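Local coordinates for protein adenosine 5'-monophosphoramidase HNT1 (Candida albicans, PDB 6IQ1) that probably hydrolyses adenosine 5'-monophosphoramidates to AMP as a dimeric, zinc-containing member of the histidine triad (HINT) family, at residues T25-F31 and V42-K47; L71-L77 and H108-K112. Residues are numbered along the deposited sequence.

Contact 1 of 2, residues T25-F31 and V42-K47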
loop_
_atom_site.group_PDB
_atom_site.type_symbol
_atom_site.label_atom_id
_atom_site.label_comp_id
_atom_site.label_asym_id
_atom_site.label_seq_id
_atom_site.Cartn_x
_atom_site.Cartn_y
_atom_site.Cartn_z
ATOM N N THR D 25 -12.266 11.993 7.305
ATOM C CA THR D 25 -13.309 11.019 7.584
ATOM C C THR D 25 -13.376 10.867 9.102
ATOM O O THR D 25 -12.492 11.339 9.821
ATOM C CB THR D 25 -12.992 9.692 6.838
ATOM O OG1 THR D 25 -13.381 9.789 5.459
ATOM C CG2 THR D 25 -13.645 8.504 7.443
ATOM N N ALA D 26 -14.457 10.262 9.599
ATOM C CA ALA D 26 -14.501 9.902 11.012
ATOM C C ALA D 26 -13.238 9.159 11.435
ATOM O O ALA D 26 -12.743 9.343 12.553
ATOM C CB ALA D 26 -15.739 9.047 11.302
ATOM N N LYS D 27 -12.691 8.325 10.551
ATOM C CA LYS D 27 -11.557 7.484 10.898
ATOM C C LYS D 27 -10.245 7.837 10.197
ATOM O O LYS D 27 -9.188 7.407 10.669
ATOM C CB LYS D 27 -11.901 6.008 10.624
ATOM C CG LYS D 27 -12.749 5.387 11.734
ATOM C CD LYS D 27 -13.394 4.073 11.282
ATOM C CE LYS D 27 -14.551 3.660 12.200
ATOM N NZ LYS D 27 -14.154 3.634 13.642
ATOM N N THR D 28 -10.266 8.617 9.118
ATOM C CA THR D 28 -9.073 8.803 8.309
ATOM C C THR D 28 -8.784 10.283 8.083
ATOM O O THR D 28 -9.704 11.101 8.008
ATOM C CB THR D 28 -9.238 8.069 6.962
ATOM O OG1 THR D 28 -9.418 6.671 7.207
ATOM C CG2 THR D 28 -8.023 8.254 6.080
ATOM N N TYR D 29 -7.492 10.619 7.957
ATOM C CA TYR D 29 -7.046 11.990 7.708
ATOM C C TYR D 29 -5.998 12.024 6.597
ATOM O O TYR D 29 -5.005 11.280 6.641
ATOM C CB TYR D 29 -6.473 12.619 8.988
ATOM C CG TYR D 29 -6.190 14.096 8.861
ATOM C CD1 TYR D 29 -5.008 14.554 8.282
ATOM C CD2 TYR D 29 -7.098 15.034 9.316
ATOM C CE1 TYR D 29 -4.747 15.894 8.152
ATOM C CE2 TYR D 29 -6.838 16.393 9.204
ATOM C CZ TYR D 29 -5.665 16.815 8.618
ATOM O OH TYR D 29 -5.407 18.161 8.488
ATOM N N SER D 30 -6.187 12.906 5.619
ATOM C CA SER D 30 -5.243 12.969 4.512
ATOM C C SER D 30 -4.867 14.412 4.176
ATOM O O SER D 30 -5.648 15.345 4.370
ATOM C CB SER D 30 -5.797 12.235 3.273
ATOM O OG SER D 30 -7.001 12.813 2.829
ATOM N N PHE D 31 -3.655 14.574 3.649
ATOM C CA PHE D 31 -3.032 15.874 3.458
ATOM C C PHE D 31 -1.824 15.717 2.542
ATOM O O PHE D 31 -1.286 14.617 2.374
ATOM C CB PHE D 31 -2.620 16.509 4.799
ATOM C CG PHE D 31 -1.682 15.660 5.624
ATOM C CD1 PHE D 31 -2.146 14.551 6.327
ATOM C CD2 PHE D 31 -0.344 15.981 5.720
ATOM C CE1 PHE D 31 -1.281 13.769 7.096
ATOM C CE2 PHE D 31 0.533 15.210 6.495
ATOM C CZ PHE D 31 0.070 14.101 7.177
ATOM N N VAL D 42 0.330 12.529 -1.740
ATOM C CA VAL D 42 -0.614 12.662 -0.638
ATOM C C VAL D 42 -0.266 11.627 0.414
ATOM O O VAL D 42 0.232 10.547 0.089
ATOM C CB VAL D 42 -2.066 12.493 -1.130
ATOM C CG1 VAL D 42 -3.069 12.516 0.038
ATOM C CG2 VAL D 42 -2.392 13.572 -2.148
ATOM N N LEU D 43 -0.484 11.979 1.684
ATOM C CA LEU D 43 -0.405 11.037 2.793
ATOM C C LEU D 43 -1.809 10.752 3.291
ATOM O O LEU D 43 -2.667 11.633 3.277
ATOM C CB LEU D 43 0.434 11.569 3.956
ATOM C CG LEU D 43 1.852 11.997 3.611
ATOM C CD1 LEU D 43 2.433 12.768 4.764
ATOM C CD2 LEU D 43 2.719 10.788 3.247
ATOM N N ILE D 44 -2.032 9.514 3.730
ATOM C CA ILE D 44 -3.333 9.064 4.213
ATOM C C ILE D 44 -3.091 8.285 5.493
ATOM O O ILE D 44 -2.376 7.277 5.479
ATOM C CB ILE D 44 -4.071 8.180 3.194
ATOM C CG1 ILE D 44 -4.209 8.886 1.841
ATOM C CG2 ILE D 44 -5.415 7.758 3.753
ATOM C CD1 ILE D 44 -3.115 8.530 0.849
ATOM N N ILE D 45 -3.662 8.752 6.599
ATOM C CA ILE D 45 -3.342 8.173 7.903
ATOM C C ILE D 45 -4.605 7.811 8.682
ATOM O O ILE D 45 -5.620 8.528 8.633
ATOM C CB ILE D 45 -2.440 9.120 8.719
ATOM C CG1 ILE D 45 -3.218 10.335 9.225
ATOM C CG2 ILE D 45 -1.215 9.571 7.890
ATOM C CD1 ILE D 45 -2.339 11.315 9.983
ATOM N N PRO D 46 -4.594 6.695 9.398
ATOM C CA PRO D 46 -5.636 6.466 10.396
ATOM C C PRO D 46 -5.473 7.453 11.544
ATOM O O PRO D 46 -4.366 7.899 11.850
ATOM C CB PRO D 46 -5.378 5.026 10.852
ATOM C CG PRO D 46 -3.907 4.841 10.658
ATOM C CD PRO D 46 -3.543 5.660 9.430
ATOM N N LYS D 47 -6.596 7.810 12.177
ATOM C CA LYS D 47 -6.530 8.735 13.308
ATOM C C LYS D 47 -6.008 8.046 14.561
ATOM O O LYS D 47 -5.342 8.679 15.390
ATOM C CB LYS D 47 -7.894 9.355 13.561
ATOM C CG LYS D 47 -8.195 10.537 12.646
ATOM C CD LYS D 47 -9.711 10.728 12.488
ATOM C CE LYS D 47 -10.034 12.018 11.748
ATOM N NZ LYS D 47 -11.446 12.459 11.986
#
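Two antiparallel strands, 28-31 and 42-46, pair as the arms of a β-hairpin, their axes 4.7 Å apart at closest approach and 162° between directions. Y29 and I45 form one hydrogen-bonded pair (Y29 N to I45 O and I45 N to Y29 O, both 2.9 Å), F31 and L43 the next (F31 N to L43 O 3.1 Å, L43 N to F31 O 2.8 Å). Their side chains share one face. There the F31 ring folds across to the partner strand: L43 CB lies over a ring face, F31 CE2 meets L43 CD1 at 3.5 Å, and I45 CD1 abuts the ring edge, 3.9 Å from F31 CE1. Helix 8-14 closes over this face with I12 and I13. On the opposite face the small side chains of T28 and S30 leave a hollow for I44, whose CG2 reaches T28 CG2 at 3.5 Å and whose CG1 lies 4.0 Å from S30 CB; L71 of helix 58-74 packs on I44 there. Past the strand, K47 N bonds to K27 O (3.0 Å), and K47 NZ reaches T25 O (2.7 Å). The chemistry implies a hairpin fixed by backbone pairing, apolar around F31, L43 and I45, mixed where I44 meets T28 and S30, whose hydroxyls bond to D63 and the I23 carbonyl, with the K47 ammonium held beside the 25-27 turn by the T25 carbonyl, weakly by that of A26, and by the E24 carboxylate.

Contact 2 of 2, residues L71-L77 and H108-K112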
loop_
_atom_site.group_PDB
_atom_site.type_symbol
_atom_site.label_atom_id
_atom_site.label_comp_id
_atom_site.label_asym_id
_atom_site.label_seq_id
_atom_site.Cartn_x
_atom_site.Cartn_y
_atom_site.Cartn_z
ATOM N N LEU D 71 -9.321 9.799 -3.330
ATOM C CA LEU D 71 -8.266 10.757 -3.658
ATOM C C LEU D 71 -7.792 10.623 -5.105
ATOM O O LEU D 71 -7.419 11.629 -5.723
ATOM C CB LEU D 71 -7.082 10.610 -2.695
ATOM C CG LEU D 71 -7.302 11.139 -1.280
ATOM C CD1 LEU D 71 -6.300 10.502 -0.330
ATOM C CD2 LEU D 71 -7.230 12.669 -1.248
ATOM N N THR D 72 -7.784 9.405 -5.666
ATOM C CA THR D 72 -7.448 9.275 -7.084
ATOM C C THR D 72 -8.475 9.987 -7.968
ATOM O O THR D 72 -8.153 10.391 -9.087
ATOM C CB THR D 72 -7.312 7.797 -7.514
ATOM O OG1 THR D 72 -8.565 7.108 -7.389
ATOM C CG2 THR D 72 -6.248 7.068 -6.704
ATOM N N LYS D 73 -9.706 10.172 -7.483
ATOM C CA LYS D 73 -10.650 11.007 -8.226
ATOM C C LYS D 73 -10.308 12.488 -8.097
ATOM O O LYS D 73 -10.368 13.226 -9.087
ATOM C CB LYS D 73 -12.081 10.756 -7.760
ATOM C CG LYS D 73 -12.648 9.398 -8.158
ATOM C CD LYS D 73 -14.042 9.222 -7.581
ATOM C CE LYS D 73 -14.373 7.753 -7.378
ATOM N NZ LYS D 73 -15.833 7.538 -7.258
ATOM N N VAL D 74 -9.949 12.941 -6.887
ATOM C CA VAL D 74 -9.524 14.324 -6.696
ATOM C C VAL D 74 -8.322 14.643 -7.570
ATOM O O VAL D 74 -8.243 15.721 -8.168
ATOM C CB VAL D 74 -9.209 14.599 -5.218
ATOM C CG1 VAL D 74 -8.873 16.065 -5.047
ATOM C CG2 VAL D 74 -10.380 14.187 -4.313
ATOM N N LEU D 75 -7.368 13.714 -7.664
ATOM C CA LEU D 75 -6.156 13.933 -8.445
ATOM C C LEU D 75 -6.330 13.630 -9.931
ATOM O O LEU D 75 -5.369 13.777 -10.684
ATOM C CB LEU D 75 -5.017 13.077 -7.891
ATOM C CG LEU D 75 -4.195 13.517 -6.686
ATOM C CD1 LEU D 75 -5.058 13.815 -5.463
ATOM C CD2 LEU D 75 -3.204 12.439 -6.373
ATOM N N LYS D 76 -7.510 13.176 -10.358
ATOM C CA LYS D 76 -7.857 12.850 -11.744
ATOM C C LYS D 76 -7.122 11.626 -12.278
ATOM O O LYS D 76 -7.256 11.307 -13.474
ATOM C CB LYS D 76 -7.623 14.037 -12.689
ATOM C CG LYS D 76 -8.722 15.119 -12.665
ATOM C CD LYS D 76 -8.402 16.236 -13.666
ATOM C CE LYS D 76 -9.657 16.779 -14.339
ATOM N NZ LYS D 76 -10.254 17.915 -13.575
ATOM N N LEU D 77 -6.352 10.929 -11.427
ATOM C CA LEU D 77 -5.742 9.657 -11.802
ATOM C C LEU D 77 -6.769 8.620 -12.248
ATOM O O LEU D 77 -6.406 7.664 -12.944
ATOM C CB LEU D 77 -4.955 9.084 -10.625
ATOM C CG LEU D 77 -3.740 9.857 -10.093
ATOM C CD1 LEU D 77 -3.241 9.296 -8.762
ATOM C CD2 LEU D 77 -2.633 9.831 -11.124
ATOM N N HIS D 108 1.221 6.319 1.365
ATOM C CA HIS D 108 1.574 7.277 0.322
ATOM C C HIS D 108 0.763 6.982 -0.938
ATOM O O HIS D 108 0.749 5.842 -1.427
ATOM C CB HIS D 108 3.068 7.221 -0.032
ATOM C CG HIS D 108 3.996 7.427 1.124
ATOM N ND1 HIS D 108 4.559 8.651 1.419
ATOM C CD2 HIS D 108 4.473 6.558 2.047
ATOM C CE1 HIS D 108 5.335 8.528 2.482
ATOM N NE2 HIS D 108 5.297 7.269 2.886
ATOM N N LEU D 109 0.103 8.005 -1.468
ATOM C CA LEU D 109 -0.485 7.960 -2.806
ATOM C C LEU D 109 0.427 8.788 -3.702
ATOM O O LEU D 109 0.462 10.019 -3.587
ATOM C CB LEU D 109 -1.914 8.501 -2.821
ATOM C CG LEU D 109 -2.454 8.701 -4.242
ATOM C CD1 LEU D 109 -2.430 7.391 -5.030
ATOM C CD2 LEU D 109 -3.847 9.277 -4.248
ATOM N N ILE D 110 1.194 8.120 -4.564
ATOM C CA ILE D 110 2.253 8.805 -5.300
ATOM C C ILE D 110 2.007 8.722 -6.797
ATOM O O ILE D 110 2.140 7.639 -7.381
ATOM C CB ILE D 110 3.633 8.220 -4.988
ATOM C CG1 ILE D 110 3.814 7.983 -3.494
ATOM C CG2 ILE D 110 4.703 9.137 -5.539
ATOM C CD1 ILE D 110 5.040 7.119 -3.186
ATOM N N PRO D 111 1.659 9.829 -7.448
ATOM C CA PRO D 111 1.516 9.814 -8.910
ATOM C C PRO D 111 2.826 9.468 -9.607
ATOM O O PRO D 111 3.910 9.828 -9.143
ATOM C CB PRO D 111 1.056 11.239 -9.223
ATOM C CG PRO D 111 0.269 11.630 -7.958
ATOM C CD PRO D 111 1.100 11.054 -6.849
ATOM N N LYS D 112 2.732 8.733 -10.716
ATOM C CA LYS D 112 3.927 8.311 -11.459
ATOM C C LYS D 112 3.835 8.857 -12.880
ATOM O O LYS D 112 3.300 8.195 -13.769
ATOM C CB LYS D 112 4.085 6.776 -11.461
ATOM C CG LYS D 112 5.369 6.279 -12.120
ATOM C CD LYS D 112 6.557 6.489 -11.208
ATOM C CE LYS D 112 7.852 6.019 -11.840
ATOM N NZ LYS D 112 9.034 6.374 -11.001
#
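L71, in the last turns of helix 58-74, starts the contact: its CB lies 3.8 Å from L109 CD2, while its side chain also reaches V42 and I44 on the neighbouring strand. T72 adds a methyl, CG2 standing 4.1 Å from L109 CD2; its hydroxyl is hydrogen-bonded back to K69 O. K73 and V74 face elsewhere, V74 towards I23. One turn on from L71, L75 points at the sheet again, its N bonded to L71 O at 2.8 Å, and its CD2 sits 3.9 Å from both L109 CD2 and P111 CG, bridging the two strand residues. K76 then takes positive phi as the chain leaves the helix, and its side chain makes a salt bridge with E143 of the second subunit. The turn brings L77 back to the strand, where its CD1 lies 4.3 Å from both L109 CD1 and P111 CG. The L109 side chain thus fits among L71, T72, L75 and L77, held by apolar contacts. The strand's side chains alternate: L109 and P111 meet the helix end, while H108 and I110 turn to the other face, where W123 of the second subunit packs on both. H108 belongs to the family's histidine triad motif and probably helps bind AMP, as in related HINT proteins. This is the α+β arrangement of the HIT fold, a helix packed on an antiparallel sheet whose other face carries H108 and probably the nucleotide site.

From the N terminus, contact 1 comes first, its hairpin closing the short connection 32-41 before contact 2 opens. Helix 58-74 follows strand 42-46, and contact 2 then spans residues 78-107, which include strand 87-94, to bring the helix end against strand 107-112. The two contacts lie in series, neither nested nor crossed, their centres about 14 Å apart. They meet where strands 42-46 and 107-112 are sheet neighbours: V42 O and L109 N probably hydrogen-bond at 3.0 Å, and L43 CD2 packs against H108 ND1 at 3.4 Å. The helix reaches the hairpin too, L71 CD1 lying 3.4 Å from I44 CG1. Hairpin, helix and triad strand are thereby tied into one core.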